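Local coordinates for protein homocitrate synthase (Sulfolobus acidocaldarius, PDB 6KTQ) that catalyses the aldol-type condensation of 2-oxoglutarate with acetyl-CoA to homocitrate, the first step of lysine biosynthesis through alpha-aminoadipate, at residues G34-T39 against I249-L254; D225-N230 against V261-L266. All blocks are in the same frame, centred on the assembly; numbering follows the deposited sequence.

Interaction 1: residues G34-T39 against I249-L254; sequences GILDST and IIHTTL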
loop_
_atom_site.group_PDB
_atom_site.type_symbol
_atom_site.label_atom_id
_atom_site.label_comp_id
_atom_site.label_asym_id
_atom_site.label_seq_id
_atom_site.Cartn_x
_atom_site.Cartn_y
_atom_site.Cartn_z
ATOM N N GLY A 34 -12.498 3.347 11.725
ATOM C CA GLY A 34 -13.233 3.825 12.882
ATOM C C GLY A 34 -13.325 2.725 13.909
ATOM O O GLY A 34 -12.958 1.574 13.639
ATOM N N ILE A 35 -13.802 3.083 15.083
ATOM C CA ILE A 35 -13.937 2.128 16.166
ATOM C C ILE A 35 -15.337 1.544 16.257
ATOM O O ILE A 35 -16.338 2.278 16.221
ATOM C CB ILE A 35 -13.570 2.791 17.508
ATOM C CG1 ILE A 35 -12.105 3.224 17.487
ATOM C CG2 ILE A 35 -13.837 1.843 18.690
ATOM C CD1 ILE A 35 -11.114 2.085 17.307
ATOM N N LEU A 36 -15.406 0.226 16.398
ATOM C CA LEU A 36 -16.615 -0.404 16.947
ATOM C C LEU A 36 -16.232 -0.861 18.340
ATOM O O LEU A 36 -15.279 -1.620 18.505
ATOM C CB LEU A 36 -17.086 -1.595 16.134
ATOM C CG LEU A 36 -18.210 -2.488 16.718
ATOM C CD1 LEU A 36 -18.946 -3.147 15.563
ATOM C CD2 LEU A 36 -17.758 -3.562 17.698
ATOM N N ASP A 37 -16.942 -0.378 19.343
ATOM C CA ASP A 37 -16.667 -0.829 20.683
ATOM C C ASP A 37 -17.697 -1.868 21.102
ATOM O O ASP A 37 -18.913 -1.668 20.914
ATOM C CB ASP A 37 -16.576 0.304 21.687
ATOM C CG ASP A 37 -15.984 -0.181 23.033
ATOM O OD1 ASP A 37 -14.734 -0.239 23.197
ATOM O OD2 ASP A 37 -16.813 -0.547 23.899
ATOM N N SER A 38 -17.182 -2.982 21.624
ATOM C CA SER A 38 -17.982 -4.149 21.999
ATOM C C SER A 38 -17.908 -4.441 23.523
ATOM O O SER A 38 -18.146 -5.558 23.961
ATOM C CB SER A 38 -17.495 -5.354 21.206
ATOM O OG SER A 38 -18.451 -6.429 21.208
ATOM N N THR A 39 -17.601 -3.433 24.312
ATOM C CA THR A 39 -17.610 -3.551 25.780
ATOM C C THR A 39 -18.939 -4.175 26.233
ATOM O O THR A 39 -18.959 -5.034 27.098
ATOM C CB THR A 39 -17.373 -2.186 26.449
ATOM O OG1 THR A 39 -16.101 -1.669 26.037
ATOM C CG2 THR A 39 -17.354 -2.288 27.965
ATOM N N ILE A 249 -13.044 -0.965 10.136
ATOM C CA ILE A 249 -13.576 -0.978 11.511
ATOM C C ILE A 249 -12.724 -1.903 12.359
ATOM O O ILE A 249 -12.470 -3.019 11.974
ATOM C CB ILE A 249 -15.042 -1.442 11.535
ATOM C CG1 ILE A 249 -15.957 -0.385 10.886
ATOM C CG2 ILE A 249 -15.499 -1.768 12.957
ATOM C CD1 ILE A 249 -16.145 0.851 11.712
ATOM N N ILE A 250 -12.272 -1.385 13.497
ATOM C CA ILE A 250 -11.538 -2.125 14.489
ATOM C C ILE A 250 -12.452 -2.333 15.701
ATOM O O ILE A 250 -13.006 -1.378 16.259
ATOM C CB ILE A 250 -10.277 -1.335 14.951
ATOM C CG1 ILE A 250 -9.230 -1.270 13.811
ATOM C CG2 ILE A 250 -9.658 -1.995 16.150
ATOM C CD1 ILE A 250 -8.068 -0.345 14.053
ATOM N N HIS A 251 -12.601 -3.581 16.106
ATOM C CA HIS A 251 -13.391 -3.894 17.284
ATOM C C HIS A 251 -12.529 -3.713 18.519
ATOM O O HIS A 251 -11.367 -4.162 18.569
ATOM C CB HIS A 251 -13.898 -5.336 17.223
ATOM C CG HIS A 251 -14.936 -5.577 16.177
ATOM N ND1 HIS A 251 -15.892 -6.559 16.298
ATOM C CD2 HIS A 251 -15.175 -4.969 14.987
ATOM C CE1 HIS A 251 -16.663 -6.568 15.225
ATOM N NE2 HIS A 251 -16.261 -5.605 14.420
ATOM N N THR A 252 -13.100 -3.082 19.530
ATOM C CA THR A 252 -12.403 -2.916 20.792
ATOM C C THR A 252 -13.319 -3.169 21.987
ATOM O O THR A 252 -14.547 -3.214 21.855
ATOM C CB THR A 252 -11.831 -1.494 20.943
ATOM O OG1 THR A 252 -12.886 -0.545 20.960
ATOM C CG2 THR A 252 -10.858 -1.157 19.869
ATOM N N THR A 253 -12.699 -3.367 23.145
ATOM C CA THR A 253 -13.381 -3.193 24.421
ATOM C C THR A 253 -12.555 -2.264 25.288
ATOM O O THR A 253 -11.314 -2.171 25.126
ATOM C CB THR A 253 -13.527 -4.501 25.181
ATOM O OG1 THR A 253 -12.231 -5.092 25.349
ATOM C CG2 THR A 253 -14.460 -5.462 24.457
ATOM N N LEU A 254 -13.207 -1.575 26.200
ATOM C CA LEU A 254 -12.460 -0.872 27.243
ATOM C C LEU A 254 -11.699 -1.905 28.061
ATOM O O LEU A 254 -12.208 -2.983 28.365
ATOM C CB LEU A 254 -13.354 -0.032 28.145
ATOM C CG LEU A 254 -13.495 1.438 27.772
ATOM C CD1 LEU A 254 -12.121 2.112 27.731
ATOM C CD2 LEU A 254 -14.252 1.551 26.467
HETATM O O HOH W 1 -17.720 -7.543 18.514
#
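Leu36 lays its CD2 methyl over the imidazole face of His251: CD2 stands 3.8 Å from the ring centroid and 10° off the ring normal, a CH-pi contact. With CG swung opposite the backbone N (chi1 170°), CD1 also reaches the ring, and Leu36 CB rests on Ile249 CG2 at 3.6 Å. The ring's two nitrogens are held from outside the pair, ND1 by His227 and NE2 by Asp225; a water also joins His251 ND1 to Ser38 OG.

Bridges in parallel register pair Gly34 to Asp37 with Ile249 to Thr252, and the ladder runs on to Ser38 N, 2.7 Å from Thr252 O. On the face of Ile35 and Asp37, Thr252 OG1 donates to Asp37 OD1 (2.9 Å) on its anti side, 23° out of the carboxylate plane. Asp37 OD2 accepts from Thr39 N, closing an Asx turn, and through its syn lone pair from Thr39 OG1. Thr39 OG1 in turn accepts a nearly straight bond from Leu254 N at 2.9 Å, and polar contacts thus join the chains just beyond the C-terminal ends of their strands.

Strand 70-74 flanks 31-37 and strand 223-228 flanks 249-252, while helix 266-277 packs on Ile35, Asp37 and Thr252 and helix 287-298 on Thr39 and Leu254.

Interaction 2: residues D225-N230 against V261-L266; sequences DIHAHN and VGIAPL. With AKG (2-oxoglutaric acid), chain D.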
loop_
_atom_site.group_PDB
_atom_site.type_symbol
_atom_site.label_atom_id
_atom_site.label_comp_id
_atom_site.label_asym_id
_atom_site.label_seq_id
_atom_site.Cartn_x
_atom_site.Cartn_y
_atom_site.Cartn_z
ATOM N N ASP A 225 -14.204 -5.631 8.967
ATOM C CA ASP A 225 -13.850 -5.409 10.382
ATOM C C ASP A 225 -12.770 -6.414 10.808
ATOM O O ASP A 225 -12.708 -7.543 10.304
ATOM C CB ASP A 225 -15.031 -5.669 11.356
ATOM C CG ASP A 225 -16.300 -4.902 11.053
ATOM O OD1 ASP A 225 -16.494 -4.324 9.961
ATOM O OD2 ASP A 225 -17.164 -4.889 11.979
ATOM N N ILE A 226 -11.977 -6.014 11.802
ATOM C CA ILE A 226 -11.073 -6.904 12.483
ATOM C C ILE A 226 -11.526 -7.053 13.948
ATOM O O ILE A 226 -11.759 -6.066 14.668
ATOM C CB ILE A 226 -9.626 -6.417 12.394
ATOM C CG1 ILE A 226 -8.689 -7.317 13.195
ATOM C CG2 ILE A 226 -9.461 -4.993 12.927
ATOM C CD1 ILE A 226 -8.653 -8.764 12.760
ATOM N N HIS A 227 -11.668 -8.297 14.363
ATOM C CA HIS A 227 -12.058 -8.644 15.720
ATOM C C HIS A 227 -10.962 -9.549 16.239
ATOM O O HIS A 227 -10.846 -10.693 15.826
ATOM C CB HIS A 227 -13.423 -9.345 15.715
ATOM C CG HIS A 227 -13.896 -9.740 17.074
ATOM N ND1 HIS A 227 -14.717 -8.940 17.834
ATOM C CD2 HIS A 227 -13.619 -10.826 17.834
ATOM C CE1 HIS A 227 -14.949 -9.524 18.996
ATOM N NE2 HIS A 227 -14.294 -10.667 19.018
ATOM N N ALA A 228 -10.117 -9.006 17.100
ATOM C CA ALA A 228 -8.884 -9.660 17.456
ATOM C C ALA A 228 -8.750 -9.914 18.948
ATOM O O ALA A 228 -8.663 -8.980 19.721
ATOM C CB ALA A 228 -7.723 -8.794 16.984
ATOM N N HIS A 229 -8.678 -11.190 19.311
ATOM C CA HIS A 229 -8.394 -11.635 20.642
ATOM C C HIS A 229 -6.925 -11.622 20.980
ATOM O O HIS A 229 -6.046 -11.719 20.094
ATOM C CB HIS A 229 -8.970 -13.028 20.862
ATOM C CG HIS A 229 -10.421 -13.007 21.143
ATOM N ND1 HIS A 229 -10.923 -13.015 22.425
ATOM C CD2 HIS A 229 -11.483 -12.885 20.314
ATOM C CE1 HIS A 229 -12.236 -12.932 22.369
ATOM N NE2 HIS A 229 -12.600 -12.841 21.102
ATOM N N ASN A 230 -6.662 -11.490 22.285
ATOM C CA ASN A 230 -5.305 -11.258 22.782
ATOM C C ASN A 230 -4.614 -12.472 23.368
ATOM O O ASN A 230 -3.700 -12.323 24.163
ATOM C CB ASN A 230 -5.365 -10.145 23.838
ATOM C CG ASN A 230 -4.050 -9.414 23.980
ATOM O OD1 ASN A 230 -3.346 -9.180 22.987
ATOM N ND2 ASN A 230 -3.703 -9.050 25.210
ATOM N N VAL A 261 -8.952 -13.819 27.584
ATOM C CA VAL A 261 -8.065 -12.663 27.820
ATOM C C VAL A 261 -8.499 -11.401 27.121
ATOM O O VAL A 261 -7.804 -10.378 27.157
ATOM C CB VAL A 261 -6.609 -13.009 27.472
ATOM C CG1 VAL A 261 -6.121 -14.093 28.412
ATOM C CG2 VAL A 261 -6.488 -13.444 26.051
ATOM N N GLY A 262 -9.653 -11.467 26.474
ATOM C CA GLY A 262 -10.276 -10.286 25.900
ATOM C C GLY A 262 -9.771 -9.939 24.501
ATOM O O GLY A 262 -8.947 -10.672 23.942
ATOM N N ILE A 263 -10.275 -8.822 23.968
ATOM C CA ILE A 263 -9.898 -8.316 22.642
ATOM C C ILE A 263 -9.097 -7.035 22.735
ATOM O O ILE A 263 -8.746 -6.575 23.841
ATOM C CB ILE A 263 -11.106 -8.160 21.684
ATOM C CG1 ILE A 263 -12.087 -7.048 22.098
ATOM C CG2 ILE A 263 -11.836 -9.492 21.550
ATOM C CD1 ILE A 263 -13.012 -6.626 20.962
ATOM N N ALA A 264 -8.719 -6.504 21.575
ATOM C CA ALA A 264 -7.924 -5.277 21.516
ATOM C C ALA A 264 -8.496 -4.176 22.420
ATOM O O ALA A 264 -9.656 -3.823 22.300
ATOM C CB ALA A 264 -7.856 -4.768 20.074
ATOM N N PRO A 265 -7.673 -3.609 23.314
ATOM C CA PRO A 265 -8.238 -2.614 24.220
ATOM C C PRO A 265 -8.302 -1.221 23.626
ATOM O O PRO A 265 -7.318 -0.731 23.052
ATOM C CB PRO A 265 -7.307 -2.663 25.424
ATOM C CG PRO A 265 -6.020 -3.184 24.898
ATOM C CD PRO A 265 -6.383 -4.123 23.792
ATOM N N LEU A 266 -9.443 -0.566 23.790
ATOM C CA LEU A 266 -9.694 0.714 23.167
ATOM C C LEU A 266 -8.605 1.749 23.430
ATOM O O LEU A 266 -8.104 2.415 22.482
ATOM C CB LEU A 266 -11.060 1.253 23.558
ATOM C CG LEU A 266 -11.421 2.604 22.965
ATOM C CD1 LEU A 266 -11.328 2.638 21.440
ATOM C CD2 LEU A 266 -12.821 2.994 23.438
HETATM C C1 AKG D . -15.488 -14.137 17.902
HETATM O O1 AKG D . -14.361 -14.015 18.418
HETATM O O2 AKG D . -15.702 -15.053 17.076
HETATM C C2 AKG D . -16.555 -13.191 18.291
HETATM O O5 AKG D . -16.685 -12.846 19.474
HETATM C C3 AKG D . -17.465 -12.604 17.216
HETATM C C4 AKG D . -16.773 -11.336 16.706
HETATM C C5 AKG D . -17.563 -10.456 15.747
HETATM O O3 AKG D . -16.882 -9.788 14.913
HETATM O O4 AKG D . -18.834 -10.434 15.795
#
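Ile263, the most buried here, sets CG2 over the centre of the His229 ring, 3.5 Å from its centroid and 9° off the normal, a CH-pi contact. The same methyl lies 3.7 Å from His227 NE2, so one branch touches both histidines. CG1 sits between the backbone N and carbonyl carbon (chi1 68°), which brings Ile263 CD1 within 4.0 Å of His227 CE1.

Two backbone bonds bracket Ile263: Ala264 N donates to Ala228 O at 3.1 Å, bent to 137°, and Asn230 N to Gly262 O at 2.9 Å, in the carbonyl plane. Val261 CG2, the branch between its backbone N and carbonyl carbon, comes against the carbonyl of Asn230, 3.4 Å from C, and Asn230 CB lies 3.6 Å from Gly262 O; Asn230 OD1 is taken by Ala235 N.

The His227 ring lies under the 2-oxoglutarate, whose C4 is 3.2 Å above its plane. Replacing His227 with alanine removes one of three protein ligands, and the zinc is likely to be left short of a donor and His251 ND1 without its partner.

His227 and His229, at the carboxyl end of strand 223-228, bind zinc with Glu42: the His-X-His metal site of the DRE-TIM barrel family.

From the N terminus, strand 31-37 enters the barrel first, and interaction 1 returns to it only after 209 intervening residues, when strand 249-252 pairs alongside and closes the ring of parallel strands. Interaction 2 closes a shorter loop of 30 residues, from the end of strand 223-228 to the segment leading into helix 266-277. The segments alternate, 34-39, 225-230, 249-254, 261-266, so the closures cross instead of nesting. Strand 249-252 stands between strands 31-37 and 223-228, tying both contacts into one sheet. They also meet directly, with centres about 8 Å apart: Thr253 O and Leu266 N, 2.8 Å apart, probably form a hydrogen bond, and Thr252 packs on Ala264.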